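Local structure of epidermin leader peptide processing serine protease EpiP (Staphylococcus aureus subsp. aureus, 3QFH) at residues A[325-330]-A[343-348]; A[238-243]-A[293-298]; A[132-137]-A[370-375]; A[255-260]-A[304-309]. The protein is a subtilisin-like serine endopeptidase that probably cleaves the leader peptide from the precursor of the lantibiotic epidermin. All coordinates share one frame; numbering follows the deposited sequence.

Interactions 1, 2 and 4 form a connected group, and interaction 3 stands apart. Interactions 2 and 4 share the small antiparallel sheet of strands 237-241 and 302-306. Their centres are about 12 Å apart, and I239 O lies 2.9 Å from K304 N. Interaction 1 is tied to both through N330. N330 ND2 lies 3.1 Å from Y238 OH and 3.0 Å from D305 OD2. Interaction 3 is across the chain's centre from interactions 2 and 4, with its centre about 35 Å and 29 Å from theirs. Its segment 132-137 follows strand 126-130, whose last residue, D130, probably forms a catalytic triad with H177 and S383, as in other subtilases.

Interaction 1: A[325-330]-A[343-348]; sequences LSEFSN and GSFAYL
Three hydrogen bonds join a loop to the start of helix 346-358. The carboxylate of E327 reaches across as a fork. E327 OE1 accepts from F345 N at 2.8 Å, and E327 OE2 accepts from S344 OG, also at 2.8 Å. Both oxygens use their syn lone pairs. CG of E327 sits between the backbone N and the carbonyl carbon (chi1 70°), and the chain bends at chi2 (-76°). S344 OG also accepts from A346 N at 3.0 Å, which makes an ST turn. S326 OG donates to G343 O at 2.6 Å, in the carbonyl plane, and has a second partner in S318 OG.

Packing adds the F328 ring, which meets the G343-S344 backbone obliquely, with F328 CZ 3.5 Å from G343 O. S326 CB lies over one face of this ring. G343 has phi 103°, where a CB would jam against the preceding carbonyl.

S326 to S329 form a type I turn, which presents E327. F345 is the N-cap residue. The contact is a helix start held by an ST turn at S344 and an acidic side chain, whose charge would probably suit the helix dipole, beyond strand 338-341 at the edge of the parallel subtilisin-like sheet.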
loop_
_atom_site.group_PDB
_atom_site.type_symbol
_atom_site.label_atom_id
_atom_site.label_comp_id
_atom_site.label_asym_id
_atom_site.label_seq_id
_atom_site.Cartn_x
_atom_site.Cartn_y
_atom_site.Cartn_z
ATOM N N LEU A 325 8.539 18.628 0.816
ATOM C CA LEU A 325 8.210 17.366 1.461
ATOM C C LEU A 325 7.265 17.607 2.632
ATOM O O LEU A 325 7.470 18.521 3.421
ATOM C CB LEU A 325 9.448 16.647 1.968
ATOM C CG LEU A 325 9.252 15.173 2.322
ATOM C CD1 LEU A 325 9.039 14.390 1.053
ATOM C CD2 LEU A 325 10.453 14.627 3.060
ATOM N N SER A 326 6.224 16.785 2.735
ATOM C CA SER A 326 5.307 16.891 3.850
ATOM C C SER A 326 6.079 16.659 5.147
ATOM O O SER A 326 6.966 15.799 5.210
ATOM C CB SER A 326 4.217 15.850 3.731
ATOM O OG SER A 326 3.482 16.012 2.545
ATOM N N GLU A 327 5.722 17.395 6.190
ATOM C CA GLU A 327 6.414 17.274 7.480
ATOM C C GLU A 327 6.262 15.872 8.092
ATOM O O GLU A 327 7.121 15.409 8.830
ATOM C CB GLU A 327 5.946 18.355 8.475
ATOM C CG GLU A 327 4.517 18.221 9.007
ATOM C CD GLU A 327 3.420 18.632 8.029
ATOM O OE1 GLU A 327 2.245 18.544 8.444
ATOM O OE2 GLU A 327 3.703 19.031 6.866
ATOM N N PHE A 328 5.177 15.192 7.761
ATOM C CA PHE A 328 4.942 13.858 8.291
ATOM C C PHE A 328 5.557 12.744 7.438
ATOM O O PHE A 328 5.517 11.589 7.817
ATOM C CB PHE A 328 3.434 13.605 8.414
ATOM C CG PHE A 328 2.643 13.851 7.124
ATOM C CD1 PHE A 328 1.820 14.970 7.008
ATOM C CD2 PHE A 328 2.700 12.969 6.069
ATOM C CE1 PHE A 328 1.097 15.214 5.862
ATOM C CE2 PHE A 328 1.964 13.193 4.901
ATOM C CZ PHE A 328 1.162 14.323 4.797
ATOM N N SER A 329 6.124 13.066 6.278
ATOM C CA SER A 329 6.635 12.000 5.418
ATOM C C SER A 329 7.973 11.430 5.865
ATOM O O SER A 329 8.923 12.155 6.122
ATOM C CB SER A 329 6.790 12.478 3.970
ATOM O OG SER A 329 7.044 11.355 3.106
ATOM N N ASN A 330 8.042 10.124 5.980
ATOM C CA ASN A 330 9.332 9.505 6.190
ATOM C C ASN A 330 10.153 9.779 4.919
ATOM O O ASN A 330 9.606 10.139 3.855
ATOM C CB ASN A 330 9.215 7.999 6.425
ATOM C CG ASN A 330 8.685 7.645 7.814
ATOM O OD1 ASN A 330 8.332 8.516 8.637
ATOM N ND2 ASN A 330 8.647 6.353 8.089
ATOM N N GLY A 343 -0.264 16.210 1.024
ATOM C CA GLY A 343 -0.765 17.216 1.920
ATOM C C GLY A 343 0.143 17.653 3.036
ATOM O O GLY A 343 1.309 17.323 3.075
ATOM N N SER A 344 -0.422 18.430 3.946
ATOM C CA SER A 344 0.324 18.954 5.074
ATOM C C SER A 344 -0.645 19.462 6.138
ATOM O O SER A 344 -1.826 19.708 5.847
ATOM C CB SER A 344 1.210 20.125 4.611
ATOM O OG SER A 344 1.842 20.773 5.712
ATOM N N PHE A 345 -0.136 19.612 7.360
ATOM C CA PHE A 345 -0.908 20.169 8.467
ATOM C C PHE A 345 -0.186 21.380 9.030
ATOM O O PHE A 345 -0.482 21.811 10.147
ATOM C CB PHE A 345 -1.174 19.131 9.576
ATOM C CG PHE A 345 -2.113 18.033 9.156
ATOM C CD1 PHE A 345 -3.448 18.290 8.971
ATOM C CD2 PHE A 345 -1.654 16.752 8.947
ATOM C CE1 PHE A 345 -4.324 17.278 8.550
ATOM C CE2 PHE A 345 -2.519 15.740 8.548
ATOM C CZ PHE A 345 -3.855 16.009 8.357
ATOM N N ALA A 346 0.731 21.954 8.241
ATOM C CA ALA A 346 1.496 23.134 8.684
ATOM C C ALA A 346 0.573 24.280 9.075
ATOM O O ALA A 346 0.760 24.905 10.092
ATOM C CB ALA A 346 2.475 23.579 7.611
ATOM N N TYR A 347 -0.433 24.548 8.255
ATOM C CA TYR A 347 -1.368 25.611 8.551
ATOM C C TYR A 347 -2.144 25.374 9.831
ATOM O O TYR A 347 -2.340 26.299 10.611
ATOM C CB TYR A 347 -2.372 25.794 7.431
ATOM C CG TYR A 347 -1.862 26.506 6.224
ATOM C CD1 TYR A 347 -1.111 27.695 6.339
ATOM C CD2 TYR A 347 -2.220 26.077 4.964
ATOM C CE1 TYR A 347 -0.685 28.373 5.212
ATOM C CE2 TYR A 347 -1.817 26.747 3.848
ATOM C CZ TYR A 347 -1.056 27.882 3.964
ATOM O OH TYR A 347 -0.677 28.504 2.822
ATOM N N LEU A 348 -2.600 24.144 10.022
ATOM C CA LEU A 348 -3.350 23.760 11.210
ATOM C C LEU A 348 -2.511 23.999 12.440
ATOM O O LEU A 348 -2.966 24.616 13.406
ATOM C CB LEU A 348 -3.781 22.292 11.130
ATOM C CG LEU A 348 -4.426 21.675 12.381
ATOM C CD1 LEU A 348 -5.664 22.450 12.769
ATOM C CD2 LEU A 348 -4.750 20.201 12.137
#

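Interaction 2: A[238-243]-A[293-298]; sequences YIILDK and LQREYQ
Three flat groups lie in this contact, and each has a neighbour on one face. The Y238 ring carries Q294 CB over its face, 4.0 Å from the centroid and offset toward the rim, a CH-pi contact. The R295 guanidinium has I240 CD1 over its centre, 3.9 Å above the plane. I239 CA lies at its edge in plane; Y238 O is near the edge, tilted out of the plane. The Y297 ring takes I240 CG2 on a face, 3.4 Å from Y297 CE1.

The setting is the two-stranded antiparallel sheet of strands 237-241 and 302-306, part of the subtilisin-like domain. The loop 293-298 leads from helix 288-292 toward strand 302-306 and packs beside strand 237-241. Y238 and I240 point toward it. I239 and L241 point away, to helix 254-269.

I240 is the wedge of the contact. CD1, at the end of the CG1 branch, meets both the guanidinium and Y297; CG2 meets Y297 alone. The approach of I240 CD1 to Y297 CD1 is tight, at 3.3 Å. Y238 and Q294 lie side by side and point the same way. The hydroxyl of Y238 is bonded elsewhere, to D281 and N330, and Q294 NE2 bonds K290 O.

R295 supplies the one cross-segment hydrogen bond. Its chain folds back at chi2 (-67°) and chi3 (-62°), which brings NH2 to the strand backbone at Y238. NH1 forms a salt bridge with E253. Y238 O also accepts from T82 OG1. R295 NH2 reaches a lone pair of Y238 O at 2.7 Å, with a bent N-H...O angle of 138°.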
loop_
_atom_site.group_PDB
_atom_site.type_symbol
_atom_site.label_atom_id
_atom_site.label_comp_id
_atom_site.label_asym_id
_atom_site.label_seq_id
_atom_site.Cartn_x
_atom_site.Cartn_y
_atom_site.Cartn_z
ATOM N N TYR A 238 6.069 -0.999 11.427
ATOM C CA TYR A 238 7.426 -1.074 11.872
ATOM C C TYR A 238 7.556 -2.473 12.412
ATOM O O TYR A 238 6.829 -2.867 13.332
ATOM C CB TYR A 238 7.726 -0.006 12.901
ATOM C CG TYR A 238 7.626 1.365 12.307
ATOM C CD1 TYR A 238 8.693 1.914 11.616
ATOM C CD2 TYR A 238 6.456 2.105 12.406
ATOM C CE1 TYR A 238 8.612 3.165 11.051
ATOM C CE2 TYR A 238 6.369 3.372 11.845
ATOM C CZ TYR A 238 7.458 3.893 11.165
ATOM O OH TYR A 238 7.393 5.142 10.593
ATOM N N ILE A 239 8.472 -3.224 11.820
ATOM C CA ILE A 239 8.650 -4.614 12.152
ATOM C C ILE A 239 10.007 -4.837 12.806
ATOM O O ILE A 239 10.990 -4.184 12.455
ATOM C CB ILE A 239 8.491 -5.461 10.860
ATOM C CG1 ILE A 239 8.290 -6.935 11.179
ATOM C CG2 ILE A 239 9.664 -5.230 9.896
ATOM C CD1 ILE A 239 7.926 -7.746 9.969
ATOM N N ILE A 240 10.036 -5.741 13.784
ATOM C CA ILE A 240 11.260 -6.108 14.473
ATOM C C ILE A 240 11.802 -7.398 13.865
ATOM O O ILE A 240 11.061 -8.369 13.692
ATOM C CB ILE A 240 11.016 -6.334 15.999
ATOM C CG1 ILE A 240 10.439 -5.073 16.650
ATOM C CG2 ILE A 240 12.304 -6.735 16.684
ATOM C CD1 ILE A 240 10.014 -5.255 18.090
ATOM N N LEU A 241 13.079 -7.393 13.505
ATOM C CA LEU A 241 13.733 -8.592 12.990
ATOM C C LEU A 241 15.140 -8.606 13.536
ATOM O O LEU A 241 15.756 -7.551 13.720
ATOM C CB LEU A 241 13.749 -8.670 11.467
ATOM C CG LEU A 241 14.603 -7.680 10.689
ATOM C CD1 LEU A 241 14.757 -8.140 9.245
ATOM C CD2 LEU A 241 13.995 -6.286 10.777
ATOM N N ASP A 242 15.650 -9.807 13.774
ATOM C CA ASP A 242 16.949 -9.979 14.384
ATOM C C ASP A 242 17.814 -10.985 13.626
ATOM O O ASP A 242 17.774 -12.184 13.903
ATOM C CB ASP A 242 16.727 -10.441 15.816
ATOM C CG ASP A 242 17.986 -10.436 16.629
ATOM O OD1 ASP A 242 17.902 -10.808 17.814
ATOM O OD2 ASP A 242 19.052 -10.062 16.091
ATOM N N LYS A 243 18.637 -10.482 12.708
ATOM C CA LYS A 243 19.501 -11.341 11.875
ATOM C C LYS A 243 20.591 -12.114 12.629
ATOM O O LYS A 243 21.193 -13.026 12.074
ATOM C CB LYS A 243 20.112 -10.525 10.730
ATOM C CG LYS A 243 19.049 -9.961 9.790
ATOM C CD LYS A 243 19.623 -9.350 8.518
ATOM C CE LYS A 243 18.497 -8.844 7.618
ATOM N NZ LYS A 243 18.980 -8.330 6.305
ATOM N N LEU A 293 12.519 3.449 18.358
ATOM C CA LEU A 293 11.624 4.221 19.207
ATOM C C LEU A 293 10.141 4.097 18.787
ATOM O O LEU A 293 9.246 4.376 19.581
ATOM C CB LEU A 293 12.070 5.687 19.204
ATOM C CG LEU A 293 11.631 6.536 20.384
ATOM C CD1 LEU A 293 12.112 5.904 21.690
ATOM C CD2 LEU A 293 12.190 7.938 20.222
ATOM N N GLN A 294 9.885 3.673 17.547
ATOM C CA GLN A 294 8.511 3.482 17.068
ATOM C C GLN A 294 7.862 2.228 17.665
ATOM O O GLN A 294 6.634 2.131 17.729
ATOM C CB GLN A 294 8.456 3.422 15.533
ATOM C CG GLN A 294 9.052 4.642 14.858
ATOM C CD GLN A 294 8.489 5.937 15.417
ATOM O OE1 GLN A 294 7.279 6.076 15.592
ATOM N NE2 GLN A 294 9.367 6.887 15.700
ATOM N N ARG A 295 8.682 1.264 18.077
ATOM C CA ARG A 295 8.182 0.046 18.715
ATOM C C ARG A 295 8.625 -0.028 20.175
ATOM O O ARG A 295 8.444 -1.064 20.821
ATOM C CB ARG A 295 8.688 -1.208 17.979
ATOM C CG ARG A 295 8.124 -1.401 16.601
ATOM C CD ARG A 295 6.615 -1.699 16.604
ATOM N NE ARG A 295 6.271 -2.940 17.302
ATOM C CZ ARG A 295 6.405 -4.168 16.795
ATOM N NH1 ARG A 295 6.044 -5.227 17.512
ATOM N NH2 ARG A 295 6.902 -4.354 15.582
ATOM N N GLU A 296 9.195 1.062 20.691
ATOM C CA GLU A 296 9.705 1.099 22.064
ATOM C C GLU A 296 10.530 -0.169 22.288
ATOM O O GLU A 296 10.347 -0.886 23.271
ATOM C CB GLU A 296 8.548 1.182 23.069
ATOM C CG GLU A 296 7.556 2.323 22.793
ATOM C CD GLU A 296 6.427 2.386 23.813
ATOM O OE1 GLU A 296 6.424 1.570 24.757
ATOM O OE2 GLU A 296 5.542 3.260 23.670
ATOM N N TYR A 297 11.443 -0.425 21.359
ATOM C CA TYR A 297 12.238 -1.640 21.362
ATOM C C TYR A 297 13.656 -1.438 21.894
ATOM O O TYR A 297 14.378 -0.563 21.416
ATOM C CB TYR A 297 12.280 -2.164 19.931
ATOM C CG TYR A 297 13.102 -3.402 19.723
ATOM C CD1 TYR A 297 12.592 -4.657 20.037
ATOM C CD2 TYR A 297 14.377 -3.325 19.172
ATOM C CE1 TYR A 297 13.340 -5.803 19.831
ATOM C CE2 TYR A 297 15.127 -4.460 18.960
ATOM C CZ TYR A 297 14.605 -5.699 19.287
ATOM O OH TYR A 297 15.347 -6.834 19.076
ATOM N N GLN A 298 14.043 -2.263 22.875
ATOM C CA GLN A 298 15.387 -2.197 23.486
ATOM C C GLN A 298 16.237 -3.467 23.271
ATOM O O GLN A 298 17.216 -3.678 23.984
ATOM C CB GLN A 298 15.309 -1.892 25.000
ATOM C CG GLN A 298 14.735 -0.515 25.387
ATOM C CD GLN A 298 13.213 -0.482 25.460
ATOM O OE1 GLN A 298 12.580 -1.417 25.963
ATOM N NE2 GLN A 298 12.623 0.619 24.996
#

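Interaction 3: A[132-137]-A[370-375]; sequences GVMKNH and TANNGR
This is a partly buried contact between two loops, with a histidine ring clamped at its centre. One loop follows strand 126-130 of the parallel sheet; the other joins strands 367-370 and 376-379. H137 enters with CG anti to the backbone N (chi1 -168°). T370 CG2 lies over one face of the H137 ring, 3.6 Å above the plane. G374 O lies over the opposite face of the H137 ring, 3.2 Å above it, and is not hydrogen-bonded to the ring. H137 NE2 donates to R375 O at 2.9 Å, along a nearly straight line (178°) within the ring plane. A371 O sits at the same edge, 3.2 Å from H137 CD2. ND1 is bonded to D139 N, so the ring is probably neutral and fixed in rotation.

R375 O also accepts from A371 N at 2.9 Å. With the type I turn A371-G374 and the positive phi of G374 (86°), this is a G1 beta bulge, as in tight hairpins. N373 OD1 accepts from R375 N, adding an Asx turn.

M134 reaches the turn fully extended. M134 SD is 3.3 Å from G374 N, and M134 CE is 3.6 Å from G374 CA. M134 CB touches N372 OD1 at 3.4 Å, while N372 ND2 bonds D173 O.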
loop_
_atom_site.group_PDB
_atom_site.type_symbol
_atom_site.label_atom_id
_atom_site.label_comp_id
_atom_site.label_asym_id
_atom_site.label_seq_id
_atom_site.Cartn_x
_atom_site.Cartn_y
_atom_site.Cartn_z
ATOM N N GLY A 132 -11.024 -1.737 2.177
ATOM C CA GLY A 132 -12.237 -2.064 1.437
ATOM C C GLY A 132 -12.599 -0.817 0.659
ATOM O O GLY A 132 -11.839 0.165 0.675
ATOM N N VAL A 133 -13.733 -0.839 -0.038
ATOM C CA VAL A 133 -14.160 0.326 -0.808
ATOM C C VAL A 133 -15.682 0.414 -0.850
ATOM O O VAL A 133 -16.392 -0.606 -0.764
ATOM C CB VAL A 133 -13.643 0.260 -2.278
ATOM C CG1 VAL A 133 -14.305 -0.925 -3.035
ATOM C CG2 VAL A 133 -13.920 1.563 -3.024
ATOM N N MET A 134 -16.184 1.639 -0.949
ATOM C CA MET A 134 -17.604 1.849 -1.142
ATOM C C MET A 134 -17.801 1.633 -2.659
ATOM O O MET A 134 -17.662 2.557 -3.437
ATOM C CB MET A 134 -17.993 3.264 -0.742
ATOM C CG MET A 134 -19.465 3.506 -0.927
ATOM S SD MET A 134 -19.948 5.171 -0.597
ATOM C CE MET A 134 -21.677 5.100 -1.220
ATOM N N LYS A 135 -18.086 0.403 -3.070
ATOM C CA LYS A 135 -18.190 0.090 -4.497
ATOM C C LYS A 135 -19.306 0.870 -5.216
ATOM O O LYS A 135 -19.253 1.036 -6.408
ATOM C CB LYS A 135 -18.376 -1.407 -4.712
ATOM C CG LYS A 135 -19.728 -1.947 -4.303
ATOM C CD LYS A 135 -19.738 -3.442 -4.431
ATOM C CE LYS A 135 -21.133 -4.001 -4.308
ATOM N NZ LYS A 135 -21.116 -5.439 -4.674
ATOM N N ASN A 136 -20.294 1.358 -4.477
ATOM C CA ASN A 136 -21.393 2.111 -5.074
ATOM C C ASN A 136 -21.224 3.635 -5.017
ATOM O O ASN A 136 -22.150 4.357 -5.316
ATOM C CB ASN A 136 -22.737 1.661 -4.459
ATOM C CG ASN A 136 -23.082 0.212 -4.818
ATOM O OD1 ASN A 136 -22.712 -0.279 -5.891
ATOM N ND2 ASN A 136 -23.789 -0.472 -3.927
ATOM N N HIS A 137 -20.032 4.125 -4.668
ATOM C CA HIS A 137 -19.789 5.558 -4.705
ATOM C C HIS A 137 -19.936 5.967 -6.164
ATOM O O HIS A 137 -19.375 5.300 -7.030
ATOM C CB HIS A 137 -18.378 5.881 -4.234
ATOM C CG HIS A 137 -18.151 7.331 -3.979
ATOM N ND1 HIS A 137 -18.134 8.273 -4.984
ATOM C CD2 HIS A 137 -17.896 7.999 -2.831
ATOM C CE1 HIS A 137 -17.911 9.465 -4.460
ATOM N NE2 HIS A 137 -17.772 9.327 -3.153
ATOM N N THR A 370 -12.628 10.983 -2.382
ATOM C CA THR A 370 -13.879 10.293 -2.174
ATOM C C THR A 370 -13.962 9.701 -0.772
ATOM O O THR A 370 -13.001 9.080 -0.288
ATOM C CB THR A 370 -14.020 9.130 -3.177
ATOM O OG1 THR A 370 -12.835 8.317 -3.126
ATOM C CG2 THR A 370 -14.205 9.665 -4.574
ATOM N N ALA A 371 -15.126 9.870 -0.148
ATOM C CA ALA A 371 -15.388 9.377 1.193
ATOM C C ALA A 371 -16.356 8.195 1.203
ATOM O O ALA A 371 -17.143 7.960 0.264
ATOM C CB ALA A 371 -15.893 10.525 2.095
ATOM N N ASN A 372 -16.314 7.469 2.302
ATOM C CA ASN A 372 -17.117 6.280 2.490
ATOM C C ASN A 372 -18.612 6.555 2.818
ATOM O O ASN A 372 -19.346 5.637 3.210
ATOM C CB ASN A 372 -16.429 5.427 3.562
ATOM C CG ASN A 372 -16.943 4.045 3.617
ATOM O OD1 ASN A 372 -17.305 3.458 2.576
ATOM N ND2 ASN A 372 -16.979 3.471 4.832
ATOM N N ASN A 373 -19.043 7.815 2.670
ATOM C CA ASN A 373 -20.418 8.208 2.827
ATOM C C ASN A 373 -21.029 8.568 1.465
ATOM O O ASN A 373 -22.125 9.104 1.396
ATOM C CB ASN A 373 -20.553 9.392 3.808
ATOM C CG ASN A 373 -19.821 10.620 3.331
ATOM O OD1 ASN A 373 -19.299 10.641 2.213
ATOM N ND2 ASN A 373 -19.791 11.660 4.161
ATOM N N GLY A 374 -20.299 8.301 0.385
ATOM C CA GLY A 374 -20.764 8.592 -0.974
ATOM C C GLY A 374 -20.464 10.012 -1.415
ATOM O O GLY A 374 -20.778 10.404 -2.549
ATOM N N ARG A 375 -19.844 10.777 -0.523
ATOM C CA ARG A 375 -19.493 12.149 -0.781
ATOM C C ARG A 375 -17.964 12.325 -0.747
ATOM O O ARG A 375 -17.227 11.472 -1.261
ATOM C CB ARG A 375 -20.252 13.103 0.183
ATOM C CG ARG A 375 -21.766 12.897 0.124
ATOM C CD ARG A 375 -22.598 13.951 0.904
ATOM N NE ARG A 375 -22.291 14.007 2.327
ATOM C CZ ARG A 375 -22.743 13.155 3.243
ATOM N NH1 ARG A 375 -23.523 12.140 2.910
ATOM N NH2 ARG A 375 -22.409 13.321 4.511
#

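Interaction 4: A[255-260]-A[304-309]; sequences VEYDAL and KDVPAS
Apolar packing makes up most of this buried contact. Helix 255-260 crosses strand 304-306 at 44°, with the two axes 11.2 Å apart at closest approach. L260 touches through CD2. L260 CD2 rests 3.7 Å from V306 CG2 and 3.9 Å from P307 CB, so one methyl spans two neighbouring residues. CG of L260 is anti to the backbone N (chi1 -170°), which carries this branch out to the strand. V306 offers its other methyl to the tyrosine: Y257 CE1 is 4.0 Å from V306 CG1, and the ring is met obliquely.

The polar part is slight. CG of Y257 is anti to the backbone N, and the end of the ring reaches K304 and V306. Y257 CE1 is 4.1 Å from K304 CD. The K304 chain bends at chi3 (69°) and brings K304 NZ to 3.5 Å from Y257 OH, too long to count as a hydrogen bond.

The backbone turns around P307; the peptide before it is cis. D305 O then receives two donors, S309 N at 3.0 Å and S309 OG at a very short 2.5 Å, which hold the turn. D305 OD2 is bonded to N330 and Y335.

Helix 254-269 also packs L260 on helix 213-225. V255 N and E256 bond N77, in the range matching protease propeptides. No hydrogen bond joins the two segments. Between them the contact rests on methyl groups and a ring; K304 NZ, the charged end nearest Y257, lies beside its hydroxyl.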
loop_
_atom_site.group_PDB
_atom_site.type_symbol
_atom_site.label_atom_id
_atom_site.label_comp_id
_atom_site.label_asym_id
_atom_site.label_seq_id
_atom_site.Cartn_x
_atom_site.Cartn_y
_atom_site.Cartn_z
ATOM N N VAL A 255 8.928 -14.337 10.546
ATOM C CA VAL A 255 8.029 -15.004 9.597
ATOM C C VAL A 255 7.227 -14.013 8.765
ATOM O O VAL A 255 7.084 -14.190 7.550
ATOM C CB VAL A 255 7.128 -16.045 10.274
ATOM C CG1 VAL A 255 6.168 -16.652 9.269
ATOM C CG2 VAL A 255 7.987 -17.132 10.878
ATOM N N GLU A 256 6.739 -12.958 9.413
ATOM C CA GLU A 256 5.991 -11.930 8.735
ATOM C C GLU A 256 6.874 -11.186 7.753
ATOM O O GLU A 256 6.453 -10.889 6.653
ATOM C CB GLU A 256 5.386 -10.920 9.719
ATOM C CG GLU A 256 4.089 -11.327 10.355
ATOM C CD GLU A 256 4.198 -12.398 11.423
ATOM O OE1 GLU A 256 5.320 -12.678 11.932
ATOM O OE2 GLU A 256 3.119 -12.933 11.771
ATOM N N TYR A 257 8.090 -10.850 8.180
ATOM C CA TYR A 257 9.030 -10.128 7.327
ATOM C C TYR A 257 9.251 -10.923 6.033
ATOM O O TYR A 257 9.084 -10.402 4.919
ATOM C CB TYR A 257 10.365 -9.896 8.052
ATOM C CG TYR A 257 11.307 -9.056 7.233
ATOM C CD1 TYR A 257 11.383 -7.686 7.420
ATOM C CD2 TYR A 257 12.085 -9.629 6.224
ATOM C CE1 TYR A 257 12.228 -6.901 6.637
ATOM C CE2 TYR A 257 12.934 -8.859 5.453
ATOM C CZ TYR A 257 12.995 -7.493 5.663
ATOM O OH TYR A 257 13.826 -6.721 4.890
ATOM N N ASP A 258 9.606 -12.190 6.199
ATOM C CA ASP A 258 9.836 -13.089 5.077
ATOM C C ASP A 258 8.611 -13.226 4.207
ATOM O O ASP A 258 8.727 -13.234 2.997
ATOM C CB ASP A 258 10.228 -14.485 5.571
ATOM C CG ASP A 258 11.620 -14.521 6.196
ATOM O OD1 ASP A 258 12.381 -13.546 6.018
ATOM O OD2 ASP A 258 11.953 -15.533 6.852
ATOM N N ALA A 259 7.443 -13.364 4.824
ATOM C CA ALA A 259 6.202 -13.538 4.073
ATOM C C ALA A 259 5.965 -12.331 3.173
ATOM O O ALA A 259 5.669 -12.482 1.979
ATOM C CB ALA A 259 5.021 -13.726 5.009
ATOM N N LEU A 260 6.122 -11.148 3.757
ATOM C CA LEU A 260 5.927 -9.887 3.038
ATOM C C LEU A 260 6.947 -9.670 1.902
ATOM O O LEU A 260 6.556 -9.314 0.787
ATOM C CB LEU A 260 5.933 -8.708 4.018
ATOM C CG LEU A 260 5.509 -7.360 3.439
ATOM C CD1 LEU A 260 4.164 -7.477 2.669
ATOM C CD2 LEU A 260 5.412 -6.327 4.545
ATOM N N LYS A 304 12.410 -2.090 11.140
ATOM C CA LYS A 304 12.329 -1.633 9.749
ATOM C C LYS A 304 10.932 -1.170 9.373
ATOM O O LYS A 304 9.938 -1.706 9.865
ATOM C CB LYS A 304 12.758 -2.732 8.780
ATOM C CG LYS A 304 14.215 -3.140 8.893
ATOM C CD LYS A 304 14.708 -3.846 7.632
ATOM C CE LYS A 304 14.805 -2.877 6.444
ATOM N NZ LYS A 304 15.244 -3.528 5.179
ATOM N N ASP A 305 10.870 -0.163 8.506
ATOM C CA ASP A 305 9.611 0.362 8.003
ATOM C C ASP A 305 9.286 -0.501 6.781
ATOM O O ASP A 305 9.987 -0.423 5.786
ATOM C CB ASP A 305 9.795 1.840 7.630
ATOM C CG ASP A 305 8.512 2.513 7.162
ATOM O OD1 ASP A 305 7.429 1.912 7.280
ATOM O OD2 ASP A 305 8.596 3.669 6.677
ATOM N N VAL A 306 8.247 -1.337 6.864
ATOM C CA VAL A 306 7.917 -2.250 5.770
ATOM C C VAL A 306 6.459 -2.124 5.303
ATOM O O VAL A 306 5.570 -1.801 6.079
ATOM C CB VAL A 306 8.221 -3.716 6.148
ATOM C CG1 VAL A 306 9.616 -3.823 6.744
ATOM C CG2 VAL A 306 7.198 -4.270 7.104
ATOM N N PRO A 307 6.206 -2.385 4.016
ATOM C CA PRO A 307 7.153 -2.803 2.994
ATOM C C PRO A 307 7.940 -1.670 2.313
ATOM O O PRO A 307 8.691 -1.941 1.379
ATOM C CB PRO A 307 6.250 -3.492 1.967
ATOM C CG PRO A 307 4.966 -2.731 2.052
ATOM C CD PRO A 307 4.826 -2.310 3.492
ATOM N N ALA A 308 7.806 -0.437 2.793
ATOM C CA ALA A 308 8.467 0.707 2.145
ATOM C C ALA A 308 9.972 0.559 1.963
ATOM O O ALA A 308 10.510 1.040 0.970
ATOM C CB ALA A 308 8.159 2.021 2.895
ATOM N N SER A 309 10.651 -0.075 2.914
ATOM C CA SER A 309 12.107 -0.218 2.840
ATOM C C SER A 309 12.537 -1.566 2.271
ATOM O O SER A 309 13.703 -1.877 2.276
ATOM C CB SER A 309 12.726 -0.060 4.237
ATOM O OG SER A 309 12.265 -1.101 5.096
#